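Local coordinates for group B streptococcal R4 surface protein (Streptococcus agalactiae, PDB 6S5X), which is a cell-wall-anchored streptococcal surface protein implicated in infection, represented here by its most N-terminal Rib domain, a repeat unit with an immunoglobulin-like fold, at residues Val43-Pro48 / Ala59-Thr64; Pro35-Gly40 / Val63-Gly68. All coordinates share one frame; numbering follows the deposited sequence. Where two conformers were deposited one is given.

Contact 1 of 2, residues Val43-Pro48 / Ala59-Thr64; sequences VAFETP and AKVVVT
Strand 42-45 pairs with strand 55-64 in an antiparallel beta hairpin at one edge of the four-stranded sheet of the Rib domain. Ala44 and Val62 form the hydrogen-bonded pair. Ala44 N gives to Val62 O at 3.0 Å, and Val62 N gives to Ala44 O at 2.8 Å. One residue beyond the strand, Glu46 N still bonds to Lys60 O at 2.8 Å. Val43-Val63 and Phe45-Val61 are non-hydrogen-bonded pairs, and their side chains share one face. There Val61 stands between two neighbours. Its CG1, anti to the backbone N (chi1 178°), meets Val43 CB at 3.9 Å. Its CG2, beside the backbone N, meets Phe45 CE1, also at 3.9 Å, in an oblique approach to the ring. Ala59 CB comes, also obliquely, from the other side of the ring plane, 4.0 Å from Phe45 CD1. Val43 and Val63 lie side by side and point the same way. Ser30 of a loop also touches Phe45 and Val61 on this face. Ala44 and Val62 point to the other face. Glu46 runs extended beside Lys60, and its OE1 lies 3.5 Å from Lys60 CD. A water bridges the backbone where the strands part, accepting from Lys60 N at 2.8 Å and, more distantly, from Thr47 N. The backbone bonds thus set the register, and Val43, Val61, Val63 and Phe45 supply the apolar face. The Lys60 charge is paired with Asp74 of strand 70-80, while Glu46 OE1 rests on the lysine's chain carbons rather than reaching NZ.

Contact 2 of 2, residues Pro35-Gly40 / Val63-Gly68; sequences PDLPKG and VTYPDG
Leu37 reaches from the loop before strand 42-45 toward Val63, near the end of strand 55-64. Its CB starts out toward that strand. CG stands anti to the carbonyl carbon (chi1 -53°), and the two methyls then part. CD1 meets Val63 CG1 tip to tip at 3.9 Å. CD2 lies at the edge of the Tyr65 ring, 4.3 Å from Tyr65 OH. Pro38 comes to the same ring near its plane, with CD 3.8 Å from both Tyr65 CD1 and CE1. The tyrosine is therefore lined along one edge by two successive residues of the loop. Its hydroxyl is hydrogen-bonded to Asp71, a residue of the sodium site, so the packing lies beside that site. Tyr65 also opens a type I beta turn, closed by Gly68 N bonding to Tyr65 O, which leads from strand 55-64 toward strand 70-80. The second residue of this turn, Pro66, turns its ring to the loop. Its CG sits 3.4 Å from Lys39 O, while its CD faces Pro38 CB at 4.2 Å. Gly40, at a positive phi of 88°, lets the backbone pass close to Pro66, whose CG approaches Gly40 C. A water spans the polar side, donating to Gly40 O at 2.8 Å and to Thr64 O at 2.9 Å.

In the fold
Both contacts use strand 55-64 and share Val63 and Thr64, but they sit about 14 Å apart between centres. Contact 1 lies near the centre of the chain and joins two neighbouring strands of the sheet. Contact 2 lies further out, where a loop meets the turn after the strand. Neither is wholly buried. Contact 1 rests on direct backbone bonds as well as apolar side chains. Contact 2 relies on leucine, proline and tyrosine packing, with a water joining the backbones. Val63 links the two, meeting Val43 in one and Leu37 in the other. Contact 2 is also closer to the sodium ion, which Ala7, Asn10 and Asp71 bind.

Contact 1 of 2, residues Val43-Pro48 / Ala59-Thr64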
loop_
_atom_site.group_PDB
_atom_site.type_symbol
_atom_site.label_atom_id
_atom_site.label_comp_id
_atom_site.label_asym_id
_atom_site.label_seq_id
_atom_site.Cartn_x
_atom_site.Cartn_y
_atom_site.Cartn_z
ATOM N N VAL A 43 5.219 -0.070 4.881
ATOM C CA VAL A 43 4.123 -0.446 4.009
ATOM C C VAL A 43 4.474 -1.775 3.346
ATOM O O VAL A 43 5.643 -2.044 3.031
ATOM C CB VAL A 43 3.815 0.638 2.956
ATOM C CG1 VAL A 43 3.361 1.920 3.611
ATOM C CG2 VAL A 43 5.010 0.892 2.129
ATOM N N ALA A 44 3.477 -2.639 3.214
ATOM C CA ALA A 44 3.669 -3.926 2.577
ATOM C C ALA A 44 2.375 -4.353 1.928
ATOM O O ALA A 44 1.287 -4.037 2.417
ATOM C CB ALA A 44 4.122 -4.978 3.597
ATOM N N PHE A 45 2.487 -5.111 0.843
ATOM C CA PHE A 45 1.284 -5.744 0.324
ATOM C C PHE A 45 0.840 -6.845 1.279
ATOM O O PHE A 45 1.659 -7.553 1.855
ATOM C CB PHE A 45 1.514 -6.322 -1.068
ATOM C CG PHE A 45 1.589 -5.285 -2.137
ATOM C CD1 PHE A 45 0.515 -4.473 -2.413
ATOM C CD2 PHE A 45 2.750 -5.119 -2.850
ATOM C CE1 PHE A 45 0.577 -3.516 -3.404
ATOM C CE2 PHE A 45 2.823 -4.173 -3.860
ATOM C CZ PHE A 45 1.737 -3.364 -4.122
ATOM N N GLU A 46 -0.469 -6.974 1.479
ATOM C CA GLU A 46 -0.936 -8.043 2.354
ATOM C C GLU A 46 -0.560 -9.398 1.775
ATOM O O GLU A 46 -0.221 -10.340 2.504
ATOM C CB GLU A 46 -2.439 -7.940 2.561
ATOM C CG GLU A 46 -2.944 -8.924 3.597
ATOM C CD GLU A 46 -4.427 -8.779 3.878
ATOM O OE1 GLU A 46 -5.229 -8.961 2.943
ATOM O OE2 GLU A 46 -4.786 -8.479 5.038
ATOM N N THR A 47 -0.667 -9.524 0.455
ATOM C CA THR A 47 -0.393 -10.736 -0.287
ATOM C C THR A 47 0.386 -10.369 -1.541
ATOM O O THR A 47 0.148 -9.305 -2.117
ATOM C CB THR A 47 -1.728 -11.388 -0.663
ATOM O OG1 THR A 47 -2.401 -11.761 0.544
ATOM C CG2 THR A 47 -1.491 -12.585 -1.514
ATOM N N PRO A 48 1.328 -11.198 -1.984
ATOM C CA PRO A 48 2.011 -10.913 -3.246
ATOM C C PRO A 48 1.048 -10.694 -4.406
ATOM O O PRO A 48 -0.003 -11.329 -4.507
ATOM C CB PRO A 48 2.876 -12.160 -3.449
ATOM C CG PRO A 48 3.113 -12.685 -2.060
ATOM C CD PRO A 48 1.832 -12.433 -1.349
ATOM N N ALA A 59 -5.445 -5.372 -4.611
ATOM C CA ALA A 59 -4.413 -5.611 -3.624
ATOM C C ALA A 59 -4.732 -4.788 -2.391
ATOM O O ALA A 59 -5.533 -3.853 -2.442
ATOM C CB ALA A 59 -3.034 -5.251 -4.164
ATOM N N LYS A 60 -4.084 -5.134 -1.278
ATOM C CA LYS A 60 -4.236 -4.372 -0.044
ATOM C C LYS A 60 -2.857 -3.991 0.465
ATOM O O LYS A 60 -1.966 -4.846 0.534
ATOM C CB LYS A 60 -4.994 -5.175 1.024
ATOM C CG LYS A 60 -6.439 -5.526 0.673
ATOM C CD LYS A 60 -7.100 -6.282 1.821
ATOM C CE LYS A 60 -7.223 -5.428 3.081
ATOM N NZ LYS A 60 -8.100 -4.232 2.877
ATOM N N VAL A 61 -2.664 -2.717 0.798
ATOM C CA VAL A 61 -1.423 -2.264 1.420
ATOM C C VAL A 61 -1.673 -2.141 2.923
ATOM O O VAL A 61 -2.620 -1.470 3.353
ATOM C CB VAL A 61 -0.929 -0.938 0.828
ATOM C CG1 VAL A 61 0.321 -0.487 1.526
ATOM C CG2 VAL A 61 -0.671 -1.075 -0.663
ATOM N N VAL A 62 -0.851 -2.829 3.700
ATOM C CA VAL A 62 -0.860 -2.735 5.154
ATOM C C VAL A 62 0.184 -1.709 5.572
ATOM O O VAL A 62 1.370 -1.837 5.248
ATOM C CB VAL A 62 -0.588 -4.094 5.811
ATOM C CG1 VAL A 62 -0.624 -3.940 7.315
ATOM C CG2 VAL A 62 -1.613 -5.096 5.375
ATOM N N VAL A 63 -0.273 -0.693 6.272
ATOM C CA VAL A 63 0.532 0.426 6.742
ATOM C C VAL A 63 0.708 0.230 8.238
ATOM O O VAL A 63 -0.277 0.234 8.984
ATOM C CB VAL A 63 -0.150 1.766 6.443
ATOM C CG1 VAL A 63 0.704 2.945 6.924
ATOM C CG2 VAL A 63 -0.479 1.891 4.987
ATOM N N THR A 64 1.941 0.002 8.682
ATOM C CA THR A 64 2.219 -0.299 10.084
ATOM C C THR A 64 2.992 0.856 10.696
ATOM O O THR A 64 4.111 1.155 10.280
ATOM C CB THR A 64 2.992 -1.606 10.245
ATOM O OG1 THR A 64 2.259 -2.680 9.636
ATOM C CG2 THR A 64 3.158 -1.911 11.743
HETATM O O HOH W 1 -2.753 -7.653 -1.207
#

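Contact 2 of 2, residues Pro35-Gly40 / Val63-Gly68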
loop_
_atom_site.group_PDB
_atom_site.type_symbol
_atom_site.label_atom_id
_atom_site.label_comp_id
_atom_site.label_asym_id
_atom_site.label_seq_id
_atom_site.Cartn_x
_atom_site.Cartn_y
_atom_site.Cartn_z
ATOM N N PRO A 35 5.207 10.434 2.578
ATOM C CA PRO A 35 5.954 11.449 3.354
ATOM C C PRO A 35 5.165 12.051 4.498
ATOM O O PRO A 35 5.762 12.539 5.464
ATOM C CB PRO A 35 6.278 12.518 2.301
ATOM C CG PRO A 35 6.300 11.772 0.995
ATOM C CD PRO A 35 5.171 10.778 1.146
ATOM N N ASP A 36 3.839 12.039 4.425
ATOM C CA ASP A 36 3.005 12.601 5.476
ATOM C C ASP A 36 2.745 11.620 6.598
ATOM O O ASP A 36 2.161 12.017 7.611
ATOM C CB ASP A 36 1.644 13.047 4.937
ATOM C CG ASP A 36 1.738 14.199 3.951
ATOM O OD1 ASP A 36 2.622 15.071 4.101
ATOM O OD2 ASP A 36 0.887 14.237 3.037
ATOM N N LEU A 37 3.179 10.373 6.459
ATOM C CA LEU A 37 3.010 9.414 7.534
ATOM C C LEU A 37 4.207 9.495 8.483
ATOM O O LEU A 37 5.262 10.020 8.122
ATOM C CB LEU A 37 2.873 8.011 6.957
ATOM C CG LEU A 37 1.805 7.833 5.895
ATOM C CD1 LEU A 37 1.797 6.383 5.415
ATOM C CD2 LEU A 37 0.439 8.263 6.422
ATOM N N PRO A 38 4.079 9.029 9.722
ATOM C CA PRO A 38 5.216 9.112 10.647
ATOM C C PRO A 38 6.489 8.480 10.109
ATOM O O PRO A 38 6.458 7.452 9.431
ATOM C CB PRO A 38 4.712 8.361 11.882
ATOM C CG PRO A 38 3.202 8.587 11.828
ATOM C CD PRO A 38 2.894 8.446 10.371
ATOM N N LYS A 39 7.618 9.124 10.403
ATOM C CA LYS A 39 8.911 8.497 10.175
ATOM C C LYS A 39 8.880 7.096 10.767
ATOM O O LYS A 39 8.349 6.880 11.862
ATOM C CB LYS A 39 10.028 9.329 10.812
ATOM C CG LYS A 39 11.392 9.203 10.154
ATOM C CD LYS A 39 12.327 10.269 10.712
ATOM C CE LYS A 39 13.750 9.760 10.920
ATOM N NZ LYS A 39 14.569 9.814 9.683
ATOM N N GLY A 40 9.422 6.140 10.029
ATOM C CA GLY A 40 9.467 4.761 10.482
ATOM C C GLY A 40 8.260 3.908 10.142
ATOM O O GLY A 40 8.290 2.687 10.380
ATOM N N VAL A 63 -0.273 -0.693 6.272
ATOM C CA VAL A 63 0.532 0.426 6.742
ATOM C C VAL A 63 0.708 0.230 8.238
ATOM O O VAL A 63 -0.277 0.234 8.984
ATOM C CB VAL A 63 -0.150 1.766 6.443
ATOM C CG1 VAL A 63 0.704 2.945 6.924
ATOM C CG2 VAL A 63 -0.479 1.891 4.987
ATOM N N THR A 64 1.941 0.002 8.682
ATOM C CA THR A 64 2.219 -0.299 10.084
ATOM C C THR A 64 2.992 0.856 10.696
ATOM O O THR A 64 4.111 1.155 10.280
ATOM C CB THR A 64 2.992 -1.606 10.245
ATOM O OG1 THR A 64 2.259 -2.680 9.636
ATOM C CG2 THR A 64 3.158 -1.911 11.743
ATOM N N TYR A 65 2.405 1.490 11.677
ATOM C CA TYR A 65 3.013 2.639 12.325
ATOM C C TYR A 65 3.975 2.192 13.431
ATOM O O TYR A 65 3.906 1.058 13.922
ATOM C CB TYR A 65 1.916 3.546 12.908
ATOM C CG TYR A 65 0.972 4.062 11.846
ATOM C CD1 TYR A 65 1.365 5.075 10.978
ATOM C CD2 TYR A 65 -0.290 3.509 11.670
ATOM C CE1 TYR A 65 0.510 5.525 9.978
ATOM C CE2 TYR A 65 -1.133 3.949 10.701
ATOM C CZ TYR A 65 -0.738 4.962 9.842
ATOM O OH TYR A 65 -1.607 5.383 8.854
ATOM N N PRO A 66 4.871 3.087 13.862
ATOM C CA PRO A 66 5.882 2.702 14.867
ATOM C C PRO A 66 5.307 2.260 16.194
ATOM O O PRO A 66 5.982 1.523 16.925
ATOM C CB PRO A 66 6.722 3.986 15.038
ATOM C CG PRO A 66 6.593 4.685 13.729
ATOM C CD PRO A 66 5.151 4.412 13.284
ATOM N N ASP A 67 4.103 2.684 16.542
ATOM C CA ASP A 67 3.485 2.241 17.788
ATOM C C ASP A 67 2.736 0.926 17.650
ATOM O O ASP A 67 2.157 0.445 18.635
ATOM C CB ASP A 67 2.556 3.327 18.353
ATOM C CG ASP A 67 1.328 3.598 17.515
ATOM O OD1 ASP A 67 1.109 2.922 16.493
ATOM O OD2 ASP A 67 0.563 4.527 17.892
ATOM N N GLY A 68 2.760 0.322 16.468
ATOM C CA GLY A 68 2.120 -0.957 16.249
ATOM C C GLY A 68 0.723 -0.889 15.671
ATOM O O GLY A 68 0.235 -1.912 15.161
HETATM O O HOH W 2 6.593 1.063 11.849
#